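Local coordinates for protein FimX (Pseudomonas aeruginosa PAO1, PDB 3HV8), which is an EAL-domain protein with a barrel of strands ringed by helices, and binds C2E in a pocket of that domain, at residues Q26-N31 / A77-K82; L35-V40 / I92-E97; I192-S197 / A216-Q221. All blocks are in the same frame, centred on the assembly; numbering follows the deposited sequence. Where two conformers were deposited one is given.

Contact 1 (Q26-N31 / A77-K82)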
loop_
_atom_site.group_PDB
_atom_site.type_symbol
_atom_site.label_atom_id
_atom_site.label_comp_id
_atom_site.label_asym_id
_atom_site.label_seq_id
_atom_site.Cartn_x
_atom_site.Cartn_y
_atom_site.Cartn_z
ATOM N N GLN A 26 -10.610 -14.996 16.874
ATOM C CA GLN A 26 -10.499 -14.380 18.194
ATOM C C GLN A 26 -9.788 -13.025 18.129
ATOM O O GLN A 26 -10.210 -12.059 18.763
ATOM C CB GLN A 26 -9.759 -15.345 19.117
ATOM C CG GLN A 26 -9.363 -14.835 20.462
ATOM C CD GLN A 26 -8.858 -15.971 21.323
ATOM O OE1 GLN A 26 -9.643 -16.778 21.819
ATOM N NE2 GLN A 26 -7.542 -16.061 21.477
ATOM N N ALA A 27 -8.706 -12.947 17.362
ATOM C CA ALA A 27 -7.937 -11.709 17.236
ATOM C C ALA A 27 -8.779 -10.535 16.718
ATOM O O ALA A 27 -8.601 -9.402 17.174
ATOM C CB ALA A 27 -6.735 -11.942 16.299
ATOM N N LEU A 28 -9.669 -10.817 15.767
ATOM C CA LEU A 28 -10.570 -9.829 15.175
ATOM C C LEU A 28 -11.539 -9.238 16.183
ATOM O O LEU A 28 -12.079 -8.151 15.967
ATOM C CB LEU A 28 -11.362 -10.444 14.023
ATOM C CG LEU A 28 -10.565 -10.555 12.724
ATOM C CD1 LEU A 28 -11.260 -11.520 11.780
ATOM C CD2 LEU A 28 -10.360 -9.163 12.094
ATOM N N GLU A 29 -11.755 -9.959 17.276
ATOM C CA GLU A 29 -12.681 -9.497 18.314
ATOM C C GLU A 29 -11.983 -8.958 19.560
ATOM O O GLU A 29 -12.647 -8.475 20.484
ATOM C CB GLU A 29 -13.648 -10.620 18.701
ATOM C CG GLU A 29 -14.516 -11.127 17.558
ATOM C CD GLU A 29 -15.543 -10.107 17.085
ATOM O OE1 GLU A 29 -16.348 -10.453 16.194
ATOM O OE2 GLU A 29 -15.554 -8.967 17.600
ATOM N N THR A 30 -10.660 -9.031 19.602
ATOM C CA THR A 30 -9.910 -8.610 20.787
ATOM C C THR A 30 -8.779 -7.615 20.517
ATOM O O THR A 30 -7.925 -7.393 21.373
ATOM C CB THR A 30 -9.302 -9.819 21.494
ATOM O OG1 THR A 30 -8.450 -10.513 20.566
ATOM C CG2 THR A 30 -10.387 -10.765 21.973
ATOM N N ASN A 31 -8.767 -7.015 19.326
ATOM C CA ASN A 31 -7.683 -6.103 18.922
ATOM C C ASN A 31 -6.300 -6.745 18.995
ATOM O O ASN A 31 -5.320 -6.073 19.294
ATOM C CB ASN A 31 -7.658 -4.805 19.757
ATOM C CG ASN A 31 -8.697 -3.799 19.313
ATOM O OD1 ASN A 31 -9.107 -3.775 18.159
ATOM N ND2 ASN A 31 -9.133 -2.957 20.244
ATOM N N ALA A 77 -10.533 -18.920 4.656
ATOM C CA ALA A 77 -11.521 -19.114 5.719
ATOM C C ALA A 77 -12.586 -18.025 5.762
ATOM O O ALA A 77 -13.398 -17.995 6.685
ATOM C CB ALA A 77 -10.835 -19.193 7.100
ATOM N N GLY A 78 -12.573 -17.106 4.797
ATOM C CA GLY A 78 -13.606 -16.091 4.730
ATOM C C GLY A 78 -13.433 -14.938 5.709
ATOM O O GLY A 78 -14.407 -14.272 6.055
ATOM N N LEU A 79 -12.199 -14.701 6.139
ATOM C CA LEU A 79 -11.891 -13.658 7.122
ATOM C C LEU A 79 -11.160 -12.447 6.535
ATOM O O LEU A 79 -10.857 -11.503 7.269
ATOM C CB LEU A 79 -11.041 -14.241 8.253
ATOM C CG LEU A 79 -11.699 -15.369 9.063
ATOM C CD1 LEU A 79 -10.731 -15.885 10.136
ATOM C CD2 LEU A 79 -13.030 -14.920 9.677
ATOM N N ALA A 80 -10.862 -12.465 5.231
ATOM C CA ALA A 80 -9.996 -11.424 4.669
ATOM C C ALA A 80 -10.656 -10.046 4.663
ATOM O O ALA A 80 -9.995 -9.036 4.927
ATOM C CB ALA A 80 -9.511 -11.807 3.252
ATOM N N GLU A 81 -11.954 -9.998 4.378
ATOM C CA GLU A 81 -12.661 -8.729 4.397
ATOM C C GLU A 81 -12.679 -8.138 5.796
ATOM O O GLU A 81 -12.438 -6.946 5.984
ATOM C CB GLU A 81 -14.088 -8.891 3.878
ATOM C CG GLU A 81 -14.190 -9.422 2.440
ATOM C CD GLU A 81 -14.332 -10.938 2.364
ATOM O OE1 GLU A 81 -13.901 -11.643 3.300
ATOM O OE2 GLU A 81 -14.883 -11.424 1.351
ATOM N N LYS A 82 -12.945 -8.980 6.794
ATOM C CA LYS A 82 -12.947 -8.520 8.185
ATOM C C LYS A 82 -11.587 -7.989 8.625
ATOM O O LYS A 82 -11.504 -6.993 9.333
ATOM C CB LYS A 82 -13.396 -9.640 9.132
ATOM C CG LYS A 82 -14.898 -9.741 9.284
ATOM C CD LYS A 82 -15.267 -10.625 10.465
ATOM C CE LYS A 82 -15.915 -11.911 10.001
ATOM N NZ LYS A 82 -17.231 -11.622 9.368
#
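Leu28, near the end of helix 20-30, extends its isobutyl group to Lys82 in the first turn of helix 80-96, and its two methyls touch different parts of that residue. Leu28 CD2 rests 3.7 Å from Lys82 O, while Leu28 CD1 lies 3.9 Å from Lys82 CB. The two side chains cross at about a right angle, and of the lysine side chain CB is the part that touches. With chi1 at -79°, CG of Leu28 stands anti to its own carbonyl carbon, beside the backbone N, and the branch is directed outward to the second helix. Lys82 then bends at chi3 and chi4 and carries its ammonium group away; Lys82 NZ stays 7.0 Å from Glu29 OE1, so any attraction between the two charges acts without direct contact. Leu79 adds a looser apolar touch, its CD2 lying 4.4 Å from Leu28 CD1. Leu79 is itself buried against Leu24 and Gln25, one turn earlier on helix 20-30, and Phe33 of the following strand also touches Leu28. Near the helix end, Gln26 O accepts from Glu29 N and from Thr30 OG1 (3.0 Å) on opposite faces of its plane, the hydroxyl standing 43° out of it. Asn31 then turns to positive phi, and its OD1 bonds to Trp86 NE1 of helix 80-96. On the other side Gly78 closes the preceding helix 71-76 in a Schellman motif. Leucine methyls thus join the end of one helix to the start of another on the periphery of an EAL-domain barrel.

Contact 2 (L35-V40 / I92-E97). With C2E (9,9'-[(2R,3R,3aS,5S,7aR,9R,10R,10aS,12S,14aR)-3,5,10,12-tetrahydroxy-5,12-dioxidooctahydro-2H,7H-difuro[3,2-d:3',2'-j][1,3,7,9,2,8]tetraoxadiphosphacyclododecine-2,9-diyl]bis(2-amino-1,9-dihydro-6H-purin-6-one)), chain B.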
loop_
_atom_site.group_PDB
_atom_site.type_symbol
_atom_site.label_atom_id
_atom_site.label_comp_id
_atom_site.label_asym_id
_atom_site.label_seq_id
_atom_site.Cartn_x
_atom_site.Cartn_y
_atom_site.Cartn_z
ATOM N N LEU A 35 -0.746 -2.330 14.025
ATOM C CA LEU A 35 -0.325 -1.628 12.815
ATOM C C LEU A 35 1.087 -1.076 12.972
ATOM O O LEU A 35 1.422 -0.448 13.992
ATOM C CB LEU A 35 -1.282 -0.486 12.492
ATOM C CG LEU A 35 -2.734 -0.891 12.264
ATOM C CD1 LEU A 35 -3.595 0.299 11.899
ATOM C CD2 LEU A 35 -2.825 -1.976 11.192
ATOM N N LEU A 36 1.916 -1.300 11.953
ATOM C CA LEU A 36 3.197 -0.630 11.832
ATOM C C LEU A 36 3.122 0.356 10.661
ATOM O O LEU A 36 2.256 0.235 9.784
ATOM C CB LEU A 36 4.317 -1.640 11.583
ATOM C CG LEU A 36 4.390 -2.822 12.551
ATOM C CD1 LEU A 36 5.555 -3.731 12.137
ATOM C CD2 LEU A 36 4.549 -2.326 13.998
ATOM N N PHE A 37 4.052 1.308 10.646
ATOM C CA PHE A 37 4.049 2.421 9.711
ATOM C C PHE A 37 5.427 2.573 9.126
ATOM O O PHE A 37 6.410 2.621 9.860
ATOM C CB PHE A 37 3.632 3.691 10.451
ATOM C CG PHE A 37 2.300 3.562 11.130
ATOM C CD1 PHE A 37 1.129 3.809 10.434
ATOM C CD2 PHE A 37 2.219 3.157 12.452
ATOM C CE1 PHE A 37 -0.105 3.655 11.042
ATOM C CE2 PHE A 37 0.989 3.004 13.070
ATOM C CZ PHE A 37 -0.173 3.260 12.362
ATOM N N GLN A 38 5.517 2.618 7.802
ATOM C CA GLN A 38 6.804 2.820 7.151
ATOM C C GLN A 38 6.741 4.048 6.263
ATOM O O GLN A 38 5.954 4.096 5.318
ATOM C CB GLN A 38 7.228 1.587 6.345
ATOM C CG GLN A 38 8.615 1.765 5.727
ATOM C CD GLN A 38 9.122 0.542 5.011
ATOM O OE1 GLN A 38 8.354 -0.336 4.605
ATOM N NE2 GLN A 38 10.442 0.466 4.850
ATOM N N PRO A 39 7.580 5.049 6.545
ATOM C CA PRO A 39 7.450 6.314 5.814
ATOM C C PRO A 39 7.778 6.159 4.339
ATOM O O PRO A 39 8.615 5.334 3.947
ATOM C CB PRO A 39 8.466 7.238 6.515
ATOM C CG PRO A 39 9.466 6.286 7.100
ATOM C CD PRO A 39 8.648 5.097 7.562
ATOM N N VAL A 40 7.074 6.947 3.526
ATOM C CA VAL A 40 7.297 7.039 2.092
ATOM C C VAL A 40 7.785 8.465 1.843
ATOM O O VAL A 40 7.103 9.434 2.179
ATOM C CB VAL A 40 5.985 6.728 1.297
ATOM C CG1 VAL A 40 6.188 6.890 -0.192
ATOM C CG2 VAL A 40 5.498 5.300 1.614
ATOM N N ILE A 92 -8.000 4.861 9.935
ATOM C CA ILE A 92 -8.817 6.076 9.959
ATOM C C ILE A 92 -8.714 6.746 11.324
ATOM O O ILE A 92 -8.557 7.964 11.421
ATOM C CB ILE A 92 -10.304 5.756 9.659
ATOM C CG1 ILE A 92 -10.494 5.480 8.169
ATOM C CG2 ILE A 92 -11.205 6.906 10.135
ATOM C CD1 ILE A 92 -11.828 4.870 7.806
ATOM N N LYS A 93 -8.782 5.944 12.377
ATOM C CA LYS A 93 -8.694 6.455 13.741
ATOM C C LYS A 93 -7.326 7.063 14.074
ATOM O O LYS A 93 -7.244 8.234 14.451
ATOM C CB LYS A 93 -9.030 5.353 14.739
ATOM C CG LYS A 93 -9.120 5.834 16.177
ATOM C CD LYS A 93 -9.586 4.726 17.100
ATOM C CE LYS A 93 -9.622 5.206 18.543
ATOM N NZ LYS A 93 -8.327 5.824 18.940
ATOM N N LEU A 94 -6.263 6.264 13.947
ATOM C CA LEU A 94 -4.903 6.706 14.268
ATOM C C LEU A 94 -4.532 7.919 13.440
ATOM O O LEU A 94 -3.770 8.789 13.884
ATOM C CB LEU A 94 -3.882 5.590 14.013
ATOM C CG LEU A 94 -3.622 4.627 15.170
ATOM C CD1 LEU A 94 -2.868 3.402 14.677
ATOM C CD2 LEU A 94 -2.856 5.328 16.284
ATOM N N LEU A 95 -5.065 7.967 12.226
ATOM C CA LEU A 95 -4.823 9.085 11.338
ATOM C C LEU A 95 -5.449 10.313 11.966
ATOM O O LEU A 95 -4.762 11.293 12.242
ATOM C CB LEU A 95 -5.421 8.821 9.954
ATOM C CG LEU A 95 -4.916 9.641 8.762
ATOM C CD1 LEU A 95 -3.415 9.898 8.844
ATOM C CD2 LEU A 95 -5.271 8.946 7.455
ATOM N N ALA A 96 -6.760 10.246 12.198
ATOM C CA ALA A 96 -7.497 11.338 12.832
ATOM C C ALA A 96 -6.704 11.958 13.983
ATOM O O ALA A 96 -6.551 13.179 14.055
ATOM C CB ALA A 96 -8.854 10.854 13.310
ATOM N N GLU A 97 -6.195 11.114 14.875
ATOM C CA GLU A 97 -5.277 11.574 15.911
ATOM C C GLU A 97 -4.102 12.311 15.276
ATOM O O GLU A 97 -3.469 13.156 15.907
ATOM C CB GLU A 97 -4.764 10.395 16.741
ATOM C CG GLU A 97 -5.596 10.071 17.974
ATOM C CD GLU A 97 -6.858 9.291 17.658
ATOM O OE1 GLU A 97 -7.655 9.749 16.811
ATOM O OE2 GLU A 97 -7.059 8.221 18.275
HETATM P P1 C2E B . 4.343 -5.734 0.250
HETATM O O2P C2E B . 4.151 -4.822 -1.048
HETATM O O1P C2E B . 5.362 -6.744 -0.099
HETATM O "O5'" C2E B . 4.973 -4.977 1.503
HETATM C "C5'" C2E B . 6.402 -4.796 1.521
HETATM C "C4'" C2E B . 7.153 -5.865 2.344
HETATM O "O4'" C2E B . 8.563 -5.536 2.349
HETATM C "C3'" C2E B . 6.686 -5.680 3.782
HETATM O "O3'" C2E B . 6.607 -6.963 4.422
HETATM C "C2'" C2E B . 7.750 -4.752 4.414
HETATM O "O2'" C2E B . 7.918 -4.946 5.806
HETATM C "C1'" C2E B . 9.001 -5.196 3.657
HETATM N N9 C2E B . 10.043 -4.186 3.551
HETATM C C8 C2E B . 9.915 -2.831 3.745
HETATM N N7 C2E B . 11.026 -2.228 3.386
HETATM C C5 C2E B . 11.918 -3.173 2.968
HETATM C C6 C2E B . 13.246 -3.114 2.489
HETATM O O6 C2E B . 13.850 -2.053 2.317
HETATM N N1 C2E B . 13.830 -4.283 2.188
HETATM C C2 C2E B . 13.185 -5.472 2.335
HETATM N N2 C2E B . 13.847 -6.624 2.001
HETATM N N3 C2E B . 11.952 -5.541 2.779
HETATM C C4 C2E B . 11.303 -4.418 3.090
HETATM P P11 C2E B . 5.294 -7.257 5.304
HETATM O O21 C2E B . 5.471 -8.677 5.960
HETATM O O11 C2E B . 5.027 -6.152 6.247
HETATM O O5A C2E B . 4.106 -7.260 4.252
HETATM C C5A C2E B . 4.103 -8.247 3.211
HETATM C C4A C2E B . 2.801 -8.185 2.417
HETATM O O4A C2E B . 1.698 -8.454 3.295
HETATM C C3A C2E B . 2.490 -6.818 1.804
HETATM O O3A C2E B . 3.079 -6.642 0.522
HETATM C C2A C2E B . 0.978 -6.934 1.606
HETATM O O2A C2E B . 0.686 -7.765 0.469
HETATM C C1A C2E B . 0.565 -7.741 2.843
HETATM N N91 C2E B . 0.144 -6.817 3.888
HETATM C C81 C2E B . 0.900 -6.221 4.857
HETATM N N71 C2E B . 0.122 -5.470 5.587
HETATM C C51 C2E B . -1.173 -5.601 5.169
HETATM C C61 C2E B . -2.423 -5.090 5.573
HETATM O O61 C2E B . -2.552 -4.233 6.456
HETATM N N11 C2E B . -3.497 -5.516 4.858
HETATM C C21 C2E B . -3.400 -6.391 3.810
HETATM N N21 C2E B . -4.526 -6.734 3.117
HETATM N N31 C2E B . -2.246 -6.854 3.406
HETATM C C41 C2E B . -1.150 -6.484 4.080
#
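Leu35 and Phe37, on the antiparallel strand 33-42 that interrupts the otherwise largely parallel EAL barrel, meet Leu94 of the surrounding helix 80-96. A single methyl makes the junction: Leu94 CD1 comes to 3.6 Å from Phe37 CZ, near the plane of the ring and at its edge, and lies 4.2 Å from Leu35 CD1. Phe37 CG sits anti to its carbonyl carbon, chi1 -56°, which sends the ring out from the strand with CZ leading. The phenyl group also touches Met259 and Tyr51, while Leu35 packs on Val53, Leu55 and Trp86. Between Phe37 and Pro39 the strand turns Gln38 to the ligand. Its chain, with CG anti to the backbone N (chi1 -177°) and extended beyond, delivers Gln38 NE2 to C2E N7 in a bond of 3.1 Å with an angle of 161° at the hydrogen. Gln253 O takes a second bond from this nitrogen, which would fix the rotation of the amide and settle which end faces N7. The side chains of Arg56, Asp84 and Glu231 and the backbone N of Leu55 and Tyr250 also hold C2E. Neighbouring residues of one strand thus face a surrounding helix and the C2E pocket of this EAL barrel.

Contact 3 (I192-S197 / A216-Q221)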
loop_
_atom_site.group_PDB
_atom_site.type_symbol
_atom_site.label_atom_id
_atom_site.label_comp_id
_atom_site.label_asym_id
_atom_site.label_seq_id
_atom_site.Cartn_x
_atom_site.Cartn_y
_atom_site.Cartn_z
ATOM N N ILE A 192 1.962 4.673 -8.428
ATOM C CA ILE A 192 2.355 3.340 -8.868
ATOM C C ILE A 192 3.645 2.966 -8.163
ATOM O O ILE A 192 4.673 3.672 -8.292
ATOM C CB ILE A 192 2.570 3.274 -10.397
ATOM C CG1 ILE A 192 1.281 3.609 -11.166
ATOM C CG2 ILE A 192 3.096 1.908 -10.793
ATOM C CD1 ILE A 192 0.157 2.549 -10.998
ATOM N N LYS A 193 3.595 1.873 -7.403
ATOM C CA LYS A 193 4.722 1.451 -6.595
ATOM C C LYS A 193 5.302 0.254 -7.303
ATOM O O LYS A 193 4.647 -0.783 -7.447
ATOM C CB LYS A 193 4.258 1.100 -5.188
ATOM C CG LYS A 193 5.376 0.756 -4.216
ATOM C CD LYS A 193 4.798 0.584 -2.820
ATOM C CE LYS A 193 5.905 0.539 -1.809
ATOM N NZ LYS A 193 5.347 0.253 -0.455
ATOM N N ILE A 194 6.528 0.397 -7.793
ATOM C CA ILE A 194 7.107 -0.662 -8.600
ATOM C C ILE A 194 7.643 -1.805 -7.742
ATOM O O ILE A 194 7.963 -1.627 -6.564
ATOM C CB ILE A 194 8.191 -0.135 -9.576
ATOM C CG1 ILE A 194 9.470 0.254 -8.830
ATOM C CG2 ILE A 194 7.641 1.027 -10.423
ATOM C CD1 ILE A 194 10.643 0.519 -9.777
ATOM N N ASP A 195 7.721 -2.988 -8.340
ATOM C CA ASP A 195 8.176 -4.178 -7.638
ATOM C C ASP A 195 9.634 -4.026 -7.178
ATOM O O ASP A 195 10.464 -3.468 -7.908
ATOM C CB ASP A 195 8.056 -5.389 -8.554
ATOM C CG ASP A 195 8.223 -6.684 -7.804
ATOM O OD1 ASP A 195 7.281 -7.070 -7.090
ATOM O OD2 ASP A 195 9.303 -7.300 -7.914
ATOM N N GLY A 196 9.937 -4.540 -5.991
ATOM C CA GLY A 196 11.276 -4.454 -5.429
ATOM C C GLY A 196 12.344 -5.139 -6.262
ATOM O O GLY A 196 13.534 -4.828 -6.139
ATOM N N SER A 197 11.933 -6.060 -7.124
ATOM C CA SER A 197 12.883 -6.743 -8.004
ATOM C C SER A 197 13.656 -5.769 -8.894
ATOM O O SER A 197 14.791 -6.049 -9.293
ATOM C CB SER A 197 12.174 -7.788 -8.868
ATOM O OG SER A 197 11.235 -7.190 -9.746
ATOM N N ALA A 216 10.228 6.402 -16.428
ATOM C CA ALA A 216 9.923 7.400 -17.437
ATOM C C ALA A 216 8.533 7.199 -18.027
ATOM O O ALA A 216 7.793 8.161 -18.250
ATOM C CB ALA A 216 10.972 7.376 -18.533
ATOM N N GLU A 217 8.165 5.943 -18.259
ATOM C CA GLU A 217 6.864 5.667 -18.840
ATOM C C GLU A 217 5.709 5.932 -17.870
ATOM O O GLU A 217 4.651 6.411 -18.277
ATOM C CB GLU A 217 6.789 4.251 -19.412
ATOM C CG GLU A 217 5.460 3.992 -20.124
ATOM C CD GLU A 217 5.182 5.002 -21.230
ATOM O OE1 GLU A 217 6.156 5.479 -21.852
ATOM O OE2 GLU A 217 3.996 5.322 -21.482
ATOM N N LEU A 218 5.918 5.636 -16.587
ATOM C CA LEU A 218 4.925 5.999 -15.576
ATOM C C LEU A 218 4.680 7.505 -15.560
ATOM O O LEU A 218 3.538 7.964 -15.501
ATOM C CB LEU A 218 5.383 5.550 -14.199
ATOM C CG LEU A 218 5.301 4.049 -13.975
ATOM C CD1 LEU A 218 6.046 3.664 -12.697
ATOM C CD2 LEU A 218 3.840 3.618 -13.940
ATOM N N HIS A 219 5.765 8.270 -15.608
ATOM C CA HIS A 219 5.641 9.716 -15.620
ATOM C C HIS A 219 4.958 10.235 -16.898
ATOM O O HIS A 219 4.170 11.162 -16.828
ATOM C CB HIS A 219 6.996 10.368 -15.380
ATOM C CG HIS A 219 7.543 10.078 -14.021
ATOM N ND1 HIS A 219 8.820 10.422 -13.633
ATOM C CD2 HIS A 219 6.992 9.430 -12.965
ATOM C CE1 HIS A 219 9.022 10.028 -12.389
ATOM N NE2 HIS A 219 7.935 9.404 -11.966
ATOM N N GLU A 220 5.252 9.628 -18.040
ATOM C CA GLU A 220 4.537 9.995 -19.257
ATOM C C GLU A 220 3.040 9.845 -19.036
ATOM O O GLU A 220 2.247 10.652 -19.522
ATOM C CB GLU A 220 4.995 9.163 -20.450
ATOM C CG GLU A 220 6.418 9.451 -20.887
ATOM C CD GLU A 220 6.609 10.881 -21.347
ATOM O OE1 GLU A 220 5.618 11.514 -21.773
ATOM O OE2 GLU A 220 7.755 11.371 -21.278
ATOM N N GLN A 221 2.662 8.819 -18.277
ATOM C CA GLN A 221 1.255 8.541 -17.992
ATOM C C GLN A 221 0.753 9.341 -16.782
ATOM O O GLN A 221 -0.364 9.135 -16.305
ATOM C CB GLN A 221 1.026 7.038 -17.756
ATOM C CG GLN A 221 1.516 6.144 -18.873
ATOM C CD GLN A 221 0.755 6.402 -20.139
ATOM O OE1 GLN A 221 -0.426 6.755 -20.098
ATOM N NE2 GLN A 221 1.421 6.242 -21.280
#
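Ile192 and Ile194 meet Leu218 within a beta-alpha-beta unit of the barrel, in which strand 191-194 leads through helix 205-220 to the parallel strand 224-227. Between the isoleucines, Lys193 points away from the helix and forms a salt bridge with Glu52. Beyond the strand, an Asx turn is built on Asp195 OD2: Ser197 OG reaches its anti lone pair at 2.7 Å, and Ser197 N comes in from 48° above the carboxylate plane. The helix segment opens at Ala216, whose carbonyl receives Glu220 N. Glu217 follows, touching Phe181 of a nearby loop. Next comes Leu218, the residue that carries the packing. Its chi1 of -73° places CG anti to the carbonyl carbon, and the forked end drops onto the strand, where it and both isoleucines cross obliquely. CD2 of Leu218 sits against the branch point of Ile192, 3.7 Å from CG2 and 3.8 Å from CG1. Leu218 CD1 lies 3.8 Å from CG2 of Ile194 in one of that residue's two conformers, so this touch is less certain. Phe174 and Phe181 also touch this buried leucine. His219 then bonds through NE2 to Ser225 OG, tying the helix to the next strand. After Glu220 the chain leaves helical geometry at Gln221, whose side chain folds back over the last turn; Gln221 NE2 meets Glu217 OE2 at 2.7 Å, nearly along the C-O axis of the carboxylate, and the oxygen lies in the amide plane of Gln221.

Contacts 1 and 2 share helix 80-96 and draw their other partners from helix 20-30 and the strand that directly follows it. Their segments alternate along the chain, and their centres lie about 20 Å apart, contact 1 near the start of the shared helix and contact 2 near its end. Contact 3 comes later in the sequence, across the centre of the chain, with its centre about 33 Å from that of contact 1 and about 24 Å from that of contact 2. Contacts 2 and 3 reach the same sheet, their nearest atoms about 5 Å apart without touching. C2E bonds directly to contact 2 through Gln38, whereas the side chains of Leu28 and Ile194 each remain about 11 Å from it.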